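Local coordinates for transcription regulator PadR N-terminal domain-containing protein (Streptococcus mutans, PDB 3L7W) that probably binds DNA through a winged helix-turn-helix domain and acts as a dimeric transcriptional regulator of the PadR family, at residues L13-V18 with Y71-S76; L9-I14 with L47-K52. All blocks are in the same frame, centred on the assembly; numbering follows the deposited sequence.

Contact 1: residues L13-V18 with Y71-S76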
loop_
_atom_site.group_PDB
_atom_site.type_symbol
_atom_site.label_atom_id
_atom_site.label_comp_id
_atom_site.label_asym_id
_atom_site.label_seq_id
_atom_site.Cartn_x
_atom_site.Cartn_y
_atom_site.Cartn_z
ATOM N N LEU A 13 -8.276 -4.096 6.159
ATOM C CA LEU A 13 -8.135 -3.790 7.582
ATOM C C LEU A 13 -9.449 -3.991 8.326
ATOM O O LEU A 13 -9.479 -4.575 9.394
ATOM C CB LEU A 13 -7.621 -2.360 7.781
ATOM C CG LEU A 13 -6.158 -2.192 7.317
ATOM C CD1 LEU A 13 -5.787 -0.734 7.284
ATOM C CD2 LEU A 13 -5.214 -2.947 8.226
ATOM N N ILE A 14 -10.537 -3.481 7.764
ATOM C CA ILE A 14 -11.824 -3.599 8.424
ATOM C C ILE A 14 -12.160 -5.062 8.649
ATOM O O ILE A 14 -12.435 -5.479 9.769
ATOM C CB ILE A 14 -12.943 -2.979 7.590
ATOM C CG1 ILE A 14 -12.817 -1.451 7.597
ATOM C CG2 ILE A 14 -14.283 -3.409 8.139
ATOM C CD1 ILE A 14 -13.650 -0.773 6.553
ATOM N N LEU A 15 -12.136 -5.843 7.578
ATOM C CA LEU A 15 -12.444 -7.259 7.702
ATOM C C LEU A 15 -11.504 -7.924 8.691
ATOM O O LEU A 15 -11.926 -8.748 9.497
ATOM C CB LEU A 15 -12.352 -7.939 6.344
ATOM C CG LEU A 15 -13.670 -8.166 5.603
ATOM C CD1 LEU A 15 -14.722 -7.143 5.979
ATOM C CD2 LEU A 15 -13.451 -8.229 4.103
ATOM N N ALA A 16 -10.226 -7.553 8.648
ATOM C CA ALA A 16 -9.256 -8.184 9.526
ATOM C C ALA A 16 -9.602 -7.850 10.959
ATOM O O ALA A 16 -9.565 -8.722 11.830
ATOM C CB ALA A 16 -7.830 -7.748 9.200
ATOM N N ILE A 17 -9.943 -6.586 11.195
ATOM C CA ILE A 17 -10.247 -6.119 12.543
ATOM C C ILE A 17 -11.503 -6.816 13.046
ATOM O O ILE A 17 -11.545 -7.332 14.161
ATOM C CB ILE A 17 -10.469 -4.610 12.563
ATOM C CG1 ILE A 17 -9.145 -3.879 12.294
ATOM C CG2 ILE A 17 -11.023 -4.174 13.895
ATOM C CD1 ILE A 17 -9.313 -2.410 12.075
ATOM N N VAL A 18 -12.519 -6.844 12.196
ATOM C CA VAL A 18 -13.784 -7.423 12.565
ATOM C C VAL A 18 -13.627 -8.917 12.778
ATOM O O VAL A 18 -14.383 -9.511 13.534
ATOM C CB VAL A 18 -14.851 -7.114 11.518
ATOM C CG1 VAL A 18 -16.181 -7.800 11.881
ATOM C CG2 VAL A 18 -15.033 -5.602 11.432
ATOM N N TYR A 71 -20.420 -4.735 13.702
ATOM C CA TYR A 71 -20.145 -5.438 12.469
ATOM C C TYR A 71 -19.600 -6.795 12.825
ATOM O O TYR A 71 -18.887 -6.960 13.813
ATOM C CB TYR A 71 -19.119 -4.669 11.639
ATOM C CG TYR A 71 -19.636 -3.344 11.181
ATOM C CD1 TYR A 71 -19.434 -2.193 11.945
ATOM C CD2 TYR A 71 -20.326 -3.228 9.988
ATOM C CE1 TYR A 71 -19.903 -0.969 11.529
ATOM C CE2 TYR A 71 -20.813 -2.001 9.564
ATOM C CZ TYR A 71 -20.606 -0.877 10.340
ATOM O OH TYR A 71 -21.092 0.346 9.911
ATOM N N HIS A 72 -19.939 -7.769 12.001
ATOM C CA HIS A 72 -19.569 -9.131 12.243
ATOM C C HIS A 72 -19.119 -9.706 10.919
ATOM O O HIS A 72 -19.788 -9.532 9.901
ATOM C CB HIS A 72 -20.781 -9.908 12.747
ATOM C CG HIS A 72 -20.556 -11.379 12.775
ATOM N ND1 HIS A 72 -19.815 -11.995 13.763
ATOM C CD2 HIS A 72 -20.934 -12.358 11.919
ATOM C CE1 HIS A 72 -19.767 -13.292 13.526
ATOM N NE2 HIS A 72 -20.440 -13.541 12.414
ATOM N N LEU A 73 -17.981 -10.386 10.934
ATOM C CA LEU A 73 -17.449 -11.007 9.738
ATOM C C LEU A 73 -18.249 -12.260 9.385
ATOM O O LEU A 73 -18.253 -13.233 10.130
ATOM C CB LEU A 73 -15.985 -11.376 9.969
ATOM C CG LEU A 73 -15.196 -11.737 8.715
ATOM C CD1 LEU A 73 -15.255 -10.591 7.702
ATOM C CD2 LEU A 73 -13.744 -12.073 9.089
ATOM N N THR A 74 -18.929 -12.237 8.247
ATOM C CA THR A 74 -19.660 -13.414 7.800
ATOM C C THR A 74 -18.667 -14.458 7.298
ATOM O O THR A 74 -17.486 -14.154 7.083
ATOM C CB THR A 74 -20.618 -13.079 6.660
ATOM O OG1 THR A 74 -19.866 -12.700 5.493
ATOM C CG2 THR A 74 -21.552 -11.940 7.063
ATOM N N ASP A 75 -19.145 -15.686 7.118
ATOM C CA ASP A 75 -18.343 -16.730 6.496
ATOM C C ASP A 75 -17.869 -16.221 5.140
ATOM O O ASP A 75 -16.728 -16.436 4.738
ATOM C CB ASP A 75 -19.173 -18.008 6.314
ATOM C CG ASP A 75 -19.625 -18.610 7.635
ATOM O OD1 ASP A 75 -18.914 -18.466 8.654
ATOM O OD2 ASP A 75 -20.700 -19.242 7.650
ATOM N N SER A 76 -18.762 -15.545 4.432
ATOM C CA SER A 76 -18.419 -14.948 3.155
ATOM C C SER A 76 -17.263 -13.972 3.357
ATOM O O SER A 76 -16.371 -13.834 2.507
ATOM C CB SER A 76 -19.612 -14.171 2.625
ATOM O OG SER A 76 -19.415 -13.832 1.271
HETATM O O HOH W 1 -16.771 -10.686 13.457
#
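Val18 and Leu73 carry most of this contact, in which helix 13-18 passes strand 71-73 with axes 7.9 Å apart and nearly perpendicular, at 88°. The apolar part has two centres. At Val18 the methyl CG1, anti to the backbone N (chi1 177°), rests against strand backbone more than against side chains: it lies 3.3 Å from Leu73 N and 3.4 Å from Tyr71 O. Its sister CG2 reaches Tyr71 CB at 4.2 Å, while the phenol ring of Tyr71 turns off from the helix. One turn earlier, Leu15 crosses Leu73 at about a right angle, with Leu15 CG 3.6 Å from Leu73 CD1; the other methyl, Leu73 CD2, sits 3.8 Å from Leu15 O.

The polar part is a single water. It donates to Val18 O (2.7 Å) and accepts from Leu73 N (2.8 Å), bridging the two backbones where no direct hydrogen bond joins them.

Around the pair, Leu56 of strand 56-63 packs on both Leu15 and Val18, and Leu81 of helix 75-100 on Leu73. Thr74 then caps that helix through OG1, which is hydrogen-bonded to Gly77 N. The chemistry therefore implies a buried, mostly apolar contact between the first helix and the end of the second wing strand, in keeping with a winged-helix domain, with one water linking the two backbones at Val18 and Leu73.

Contact 2: residues L9-I14 with L47-K52; sequences LIEYLI and LKKLEK
Glu11, Leu50 and Ile14 bury the most surface where helix 9-14 crosses helix 47-52, the segment axes being 10.6 Å apart and inclined at 71°. Glu11 has a double role. Its CG, anti to the carbonyl carbon (chi1 -74°), lies 3.9 Å from Leu50 CD2, and beyond CG the chain is extended, carrying the carboxylate past the leucine to Lys49. There Lys49 NZ donates to Glu11 OE2 at 2.8 Å in a salt bridge, approaching on the syn side but 32° out of the carboxylate plane. A water accepts from Lys49 NZ and donates to Glu11 OE1, so both carboxylate oxygens are engaged with the same ammonium group, one directly and one through water. This pairing would be expected to stabilise the charged form of Glu11.

Leu50 CD2 lies nearer Glu11, and CD1, which also borders Glu11 CG, lies 3.7 Å from Ile14 CG2. On Ile14 that same CG2 also meets Leu47 CD2 at 3.5 Å, tighter than usual carbon contact. Ile14 thus sits against both leucines, one turn apart on their helix.

Helix 40-52, following helix 25-32, probably corresponds to the recognition helix of the helix-turn-helix, here packed on the winged-helix domain's first helix. Helix 25-32 packs on the apolar end of the crossing, its Ile28 touching Ile14 and Leu47. Tyr2 of the second subunit packs on Glu11, and the Leu50 backbone is hydrogen-bonded to Leu56, tying the end of helix 40-52 to strand 56-63.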
loop_
_atom_site.group_PDB
_atom_site.type_symbol
_atom_site.label_atom_id
_atom_site.label_comp_id
_atom_site.label_asym_id
_atom_site.label_seq_id
_atom_site.Cartn_x
_atom_site.Cartn_y
_atom_site.Cartn_z
ATOM N N LEU A 9 -7.292 -1.503 0.745
ATOM C CA LEU A 9 -6.516 -1.918 1.906
ATOM C C LEU A 9 -7.325 -1.655 3.177
ATOM O O LEU A 9 -7.255 -2.419 4.131
ATOM C CB LEU A 9 -5.187 -1.169 1.953
ATOM C CG LEU A 9 -3.933 -2.015 2.084
ATOM C CD1 LEU A 9 -2.697 -1.122 2.290
ATOM C CD2 LEU A 9 -4.077 -3.016 3.209
ATOM N N ILE A 10 -8.093 -0.566 3.180
ATOM C CA ILE A 10 -8.983 -0.253 4.300
ATOM C C ILE A 10 -9.966 -1.396 4.518
ATOM O O ILE A 10 -10.266 -1.769 5.655
ATOM C CB ILE A 10 -9.791 1.022 4.028
ATOM C CG1 ILE A 10 -8.854 2.227 3.844
ATOM C CG2 ILE A 10 -10.813 1.279 5.152
ATOM C CD1 ILE A 10 -8.431 2.857 5.125
ATOM N N GLU A 11 -10.477 -1.941 3.418
ATOM C CA GLU A 11 -11.422 -3.049 3.480
ATOM C C GLU A 11 -10.737 -4.220 4.145
ATOM O O GLU A 11 -11.260 -4.802 5.086
ATOM C CB GLU A 11 -11.909 -3.436 2.081
ATOM C CG GLU A 11 -12.892 -2.430 1.500
ATOM C CD GLU A 11 -13.274 -2.724 0.065
ATOM O OE1 GLU A 11 -12.907 -3.793 -0.447
ATOM O OE2 GLU A 11 -13.942 -1.883 -0.555
ATOM N N TYR A 12 -9.550 -4.548 3.650
ATOM C CA TYR A 12 -8.719 -5.561 4.274
ATOM C C TYR A 12 -8.649 -5.306 5.773
ATOM O O TYR A 12 -8.961 -6.177 6.575
ATOM C CB TYR A 12 -7.324 -5.554 3.643
ATOM C CG TYR A 12 -6.348 -6.533 4.234
ATOM C CD1 TYR A 12 -6.732 -7.823 4.549
ATOM C CD2 TYR A 12 -5.026 -6.169 4.456
ATOM C CE1 TYR A 12 -5.840 -8.714 5.082
ATOM C CE2 TYR A 12 -4.125 -7.048 4.988
ATOM C CZ TYR A 12 -4.535 -8.322 5.299
ATOM O OH TYR A 12 -3.641 -9.210 5.823
ATOM N N LEU A 13 -8.276 -4.096 6.159
ATOM C CA LEU A 13 -8.135 -3.790 7.582
ATOM C C LEU A 13 -9.449 -3.991 8.326
ATOM O O LEU A 13 -9.479 -4.575 9.394
ATOM C CB LEU A 13 -7.621 -2.360 7.781
ATOM C CG LEU A 13 -6.158 -2.192 7.317
ATOM C CD1 LEU A 13 -5.787 -0.734 7.284
ATOM C CD2 LEU A 13 -5.214 -2.947 8.226
ATOM N N ILE A 14 -10.537 -3.481 7.764
ATOM C CA ILE A 14 -11.824 -3.599 8.424
ATOM C C ILE A 14 -12.160 -5.062 8.649
ATOM O O ILE A 14 -12.435 -5.479 9.769
ATOM C CB ILE A 14 -12.943 -2.979 7.590
ATOM C CG1 ILE A 14 -12.817 -1.451 7.597
ATOM C CG2 ILE A 14 -14.283 -3.409 8.139
ATOM C CD1 ILE A 14 -13.650 -0.773 6.553
ATOM N N LEU A 47 -17.507 0.465 5.182
ATOM C CA LEU A 47 -18.239 -0.485 6.023
ATOM C C LEU A 47 -19.549 -0.888 5.363
ATOM O O LEU A 47 -19.880 -2.070 5.295
ATOM C CB LEU A 47 -18.512 0.113 7.402
ATOM C CG LEU A 47 -17.242 0.196 8.241
ATOM C CD1 LEU A 47 -17.412 1.167 9.396
ATOM C CD2 LEU A 47 -16.888 -1.196 8.721
ATOM N N LYS A 48 -20.286 0.093 4.855
ATOM C CA LYS A 48 -21.585 -0.193 4.239
ATOM C C LYS A 48 -21.398 -1.085 3.017
ATOM O O LYS A 48 -22.079 -2.099 2.853
ATOM C CB LYS A 48 -22.315 1.104 3.866
ATOM C CG LYS A 48 -23.721 0.904 3.306
ATOM C CD LYS A 48 -24.550 2.183 3.452
ATOM C CE LYS A 48 -25.783 2.190 2.551
ATOM N NZ LYS A 48 -25.450 2.588 1.144
ATOM N N LYS A 49 -20.450 -0.709 2.172
ATOM C CA LYS A 49 -20.106 -1.494 0.997
ATOM C C LYS A 49 -19.845 -2.955 1.376
ATOM O O LYS A 49 -20.346 -3.876 0.729
ATOM C CB LYS A 49 -18.870 -0.874 0.350
ATOM C CG LYS A 49 -18.252 -1.640 -0.796
ATOM C CD LYS A 49 -17.054 -0.852 -1.313
ATOM C CE LYS A 49 -16.488 -1.461 -2.577
ATOM N NZ LYS A 49 -15.870 -2.782 -2.302
ATOM N N LEU A 50 -19.065 -3.160 2.435
ATOM C CA LEU A 50 -18.653 -4.506 2.834
ATOM C C LEU A 50 -19.857 -5.247 3.333
ATOM O O LEU A 50 -19.965 -6.457 3.180
ATOM C CB LEU A 50 -17.593 -4.461 3.938
ATOM C CG LEU A 50 -16.216 -4.004 3.429
ATOM C CD1 LEU A 50 -15.224 -3.905 4.561
ATOM C CD2 LEU A 50 -15.710 -4.970 2.358
ATOM N N GLU A 51 -20.757 -4.517 3.969
ATOM C CA GLU A 51 -21.968 -5.151 4.432
ATOM C C GLU A 51 -22.793 -5.558 3.218
ATOM O O GLU A 51 -23.190 -6.709 3.092
ATOM C CB GLU A 51 -22.764 -4.231 5.343
ATOM C CG GLU A 51 -24.105 -4.835 5.710
ATOM C CD GLU A 51 -24.933 -3.941 6.597
ATOM O OE1 GLU A 51 -24.538 -2.761 6.802
ATOM O OE2 GLU A 51 -25.980 -4.429 7.086
ATOM N N LYS A 52 -23.026 -4.615 2.314
ATOM C CA LYS A 52 -23.850 -4.882 1.145
ATOM C C LYS A 52 -23.329 -6.098 0.401
ATOM O O LYS A 52 -24.101 -6.941 -0.068
ATOM C CB LYS A 52 -23.864 -3.674 0.204
ATOM C CG LYS A 52 -24.805 -3.847 -0.983
ATOM C CD LYS A 52 -24.379 -3.004 -2.166
ATOM C CE LYS A 52 -25.564 -2.639 -3.049
ATOM N NZ LYS A 52 -26.380 -1.535 -2.457
HETATM O O HOH W 2 -13.609 -4.105 -3.155
#

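Contacts 1 and 2 start from overlapping parts of helix 7-20, sharing Leu13 and Ile14, and their centres lie 8 Å apart. Along the chain, helix 7-20 comes first, then 47-52 at the end of helix 40-52, and last 71-76, where strand 66-73 leads into helix 75-100. The two meet directly: Leu15 CD1 is 3.6 Å from Leu50 CD1, and Tyr71 OH is 3.6 Å from Leu47 CB. One helix therefore packs against both helix 40-52 and the antiparallel sheet of the wing, within one continuous core. Its residues Leu13 and Ala16 also touch the second subunit, joining that core to the dimer interface.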